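Local atomic coordinates of precorrin-8x Methyl Mutase (Thermus thermophilus, PDB entry 1V9C), a protein that probably catalyses the methyl-group rearrangement of precorrin-8X as a methylmutase, a step in the biosynthesis of adenosylcobalamin. Residues V117-A120 / W121-L125. Residues are numbered along the deposited sequence; the frame is centred on the assembly and turned at random.
Sequences VAYA and WEKGL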
ATOM      1  N   VAL B 117      19.701  -2.893   8.501  1.00 51.03           N
ATOM      2  CA  VAL B 117      20.581  -1.725   8.472  1.00 53.65           C
ATOM      3  C   VAL B 117      22.048  -2.165   8.488  1.00 54.82           C
ATOM      4  O   VAL B 117      22.830  -1.800   7.605  1.00 52.71           O
ATOM      5  CB  VAL B 117      20.345  -0.807   9.686  1.00 51.88           C
ATOM      6  CG1 VAL B 117      21.171   0.456   9.541  1.00 49.38           C
ATOM      7  CG2 VAL B 117      18.876  -0.474   9.813  1.00 52.31           C
ATOM      8  N   ALA B 118      22.409  -2.944   9.505  1.00 55.52           N
ATOM      9  CA  ALA B 118      23.769  -3.453   9.649  1.00 55.94           C
ATOM     10  C   ALA B 118      24.228  -4.024   8.318  1.00 53.92           C
ATOM     11  O   ALA B 118      25.322  -3.723   7.846  1.00 53.54           O
ATOM     12  CB  ALA B 118      23.816  -4.533  10.725  1.00 54.76           C
ATOM     13  N   TYR B 119      23.382  -4.850   7.715  1.00 51.94           N
ATOM     14  CA  TYR B 119      23.708  -5.435   6.426  1.00 52.24           C
ATOM     15  C   TYR B 119      23.928  -4.328   5.398  1.00 53.00           C
ATOM     16  O   TYR B 119      24.977  -4.265   4.758  1.00 54.56           O
ATOM     17  CB  TYR B 119      22.578  -6.337   5.942  1.00 51.83           C
ATOM     18  CG  TYR B 119      22.797  -6.838   4.532  1.00 55.16           C
ATOM     19  CD1 TYR B 119      23.599  -7.947   4.284  1.00 52.55           C
ATOM     20  CD2 TYR B 119      22.252  -6.161   3.438  1.00 55.12           C
ATOM     21  CE1 TYR B 119      23.858  -8.371   2.986  1.00 55.77           C
ATOM     22  CE2 TYR B 119      22.508  -6.579   2.131  1.00 57.39           C
ATOM     23  CZ  TYR B 119      23.314  -7.684   1.915  1.00 55.99           C
ATOM     24  OH  TYR B 119      23.588  -8.100   0.634  1.00 61.03           O
ATOM     25  N   ALA B 120      22.924  -3.463   5.252  1.00 51.26           N
ATOM     26  CA  ALA B 120      22.967  -2.353   4.303  1.00 49.72           C
ATOM     27  C   ALA B 120      24.205  -1.505   4.499  1.00 49.21           C
ATOM     28  O   ALA B 120      24.885  -1.159   3.540  1.00 49.31           O
ATOM     29  CB  ALA B 120      21.726  -1.484   4.455  1.00 50.04           C
ATOM     30  N   TRP B 121      24.479  -1.145   5.744  1.00 50.90           N
ATOM     31  CA  TRP B 121      25.651  -0.337   6.036  1.00 54.51           C
ATOM     32  C   TRP B 121      26.921  -1.071   5.621  1.00 53.98           C
ATOM     33  O   TRP B 121      27.646  -0.617   4.738  1.00 53.96           O
ATOM     34  CB  TRP B 121      25.720  -0.007   7.526  1.00 55.02           C
ATOM     35  CG  TRP B 121      26.679   1.101   7.836  1.00 59.53           C
ATOM     36  CD1 TRP B 121      27.305   1.928   6.935  1.00 60.65           C
ATOM     37  CD2 TRP B 121      27.065   1.559   9.134  1.00 58.56           C
ATOM     38  NE1 TRP B 121      28.051   2.871   7.598  1.00 62.22           N
ATOM     39  CE2 TRP B 121      27.923   2.670   8.948  1.00 61.91           C
ATOM     40  CE3 TRP B 121      26.768   1.142  10.437  1.00 61.11           C
ATOM     41  CZ2 TRP B 121      28.486   3.370  10.021  1.00 61.66           C
ATOM     42  CZ3 TRP B 121      27.328   1.838  11.506  1.00 62.94           C
ATOM     43  CH2 TRP B 121      28.179   2.941  11.288  1.00 62.79           C
ATOM     44  N   GLU B 122      27.176  -2.212   6.252  1.00 54.24           N
ATOM     45  CA  GLU B 122      28.362  -3.001   5.947  1.00 57.18           C
ATOM     46  C   GLU B 122      28.596  -3.113   4.451  1.00 57.00           C
ATOM     47  O   GLU B 122      29.725  -2.954   3.984  1.00 58.43           O
ATOM     48  CB  GLU B 122      28.244  -4.406   6.538  1.00 58.89           C
ATOM     49  CG  GLU B 122      28.120  -4.448   8.049  1.00 62.95           C
ATOM     50  CD  GLU B 122      28.031  -5.866   8.567  1.00 67.42           C
ATOM     51  OE1 GLU B 122      27.772  -6.051   9.778  1.00 69.85           O
ATOM     52  OE2 GLU B 122      28.223  -6.798   7.755  1.00 68.65           O
ATOM     53  N   LYS B 123      27.527  -3.384   3.704  1.00 55.87           N
ATOM     54  CA  LYS B 123      27.615  -3.541   2.255  1.00 55.75           C
ATOM     55  C   LYS B 123      27.790  -2.221   1.526  1.00 54.45           C
ATOM     56  O   LYS B 123      27.964  -2.198   0.308  1.00 57.10           O
ATOM     57  CB  LYS B 123      26.366  -4.245   1.722  1.00 56.73           C
ATOM     58  CG  LYS B 123      26.249  -5.714   2.099  1.00 60.25           C
ATOM     59  CD  LYS B 123      27.307  -6.565   1.397  1.00 62.29           C
ATOM     60  CE  LYS B 123      27.166  -8.046   1.762  1.00 61.91           C
ATOM     61  NZ  LYS B 123      28.039  -8.927   0.936  1.00 60.70           N
ATOM     62  N   GLY B 124      27.746  -1.126   2.273  1.00 52.57           N
ATOM     63  CA  GLY B 124      27.884   0.181   1.668  1.00 54.38           C
ATOM     64  C   GLY B 124      26.716   0.466   0.744  1.00 55.03           C
ATOM     65  O   GLY B 124      26.889   0.567  -0.471  1.00 58.07           O
ATOM     66  N   LEU B 125      25.522   0.586   1.320  1.00 53.70           N
ATOM     67  CA  LEU B 125      24.318   0.858   0.545  1.00 49.08           C
ATOM     68  C   LEU B 125      23.593   2.089   1.045  1.00 49.39           C
ATOM     69  O   LEU B 125      22.795   2.675   0.318  1.00 51.48           O
ATOM     70  CB  LEU B 125      23.354  -0.330   0.603  1.00 47.76           C
ATOM     71  CG  LEU B 125      23.826  -1.663   0.019  1.00 44.19           C
ATOM     72  CD1 LEU B 125      22.702  -2.686   0.119  1.00 44.36           C
ATOM     73  CD2 LEU B 125      24.249  -1.479  -1.418  1.00 40.82           C
TER
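Lys123 sets CG over one face of the Tyr119 ring, one turn back along helix 112-122, where the helix runs out in a Schellman motif. From its root outward, Lys123 CB lies 3.3 Å from Tyr119 O. CG then sits above the ring, 3.7 Å from its centroid and 19° off the normal, in a CH-pi contact displaced toward the rim at CZ. A bend at chi2 carries CD past the phenol end, at 4.1 Å from Tyr119 OH, and leaves CE outside the ring outline, 3.5 Å from Tyr119 CE1. On the tyrosine side, chi1 of 173° sets CG opposite the backbone N and swings the ring along the helix toward its C-terminal end, where CE2 also meets Leu125 CD1 at 4.4 Å. The ring further packs on His98 and on helix 99-107 through Val101 and Arg104; Arg104 also forms a salt bridge with Glu122. In the backbone, Lys123 N donates to Tyr119 O at 2.9 Å. Gly124, with positive phi, donates its N to Trp121 O and turns the chain. Leu125 N thus reaches Ala120 O (2.9 Å) in the motif's six-to-one bond, bent to 132° at the hydrogen, with the donor tilted from the carbonyl plane. Leu125 CB lies 4.3 Å from Ala120 CB, the apolar contact that accompanies this motif. Replacing Tyr119 with an alanine would probably strip Lys123 CG of its aromatic platform and open a gap against helix 99-107. The lysine-tyrosine contact is CH-pi through CG, not cation-pi, since NZ runs on past the rim.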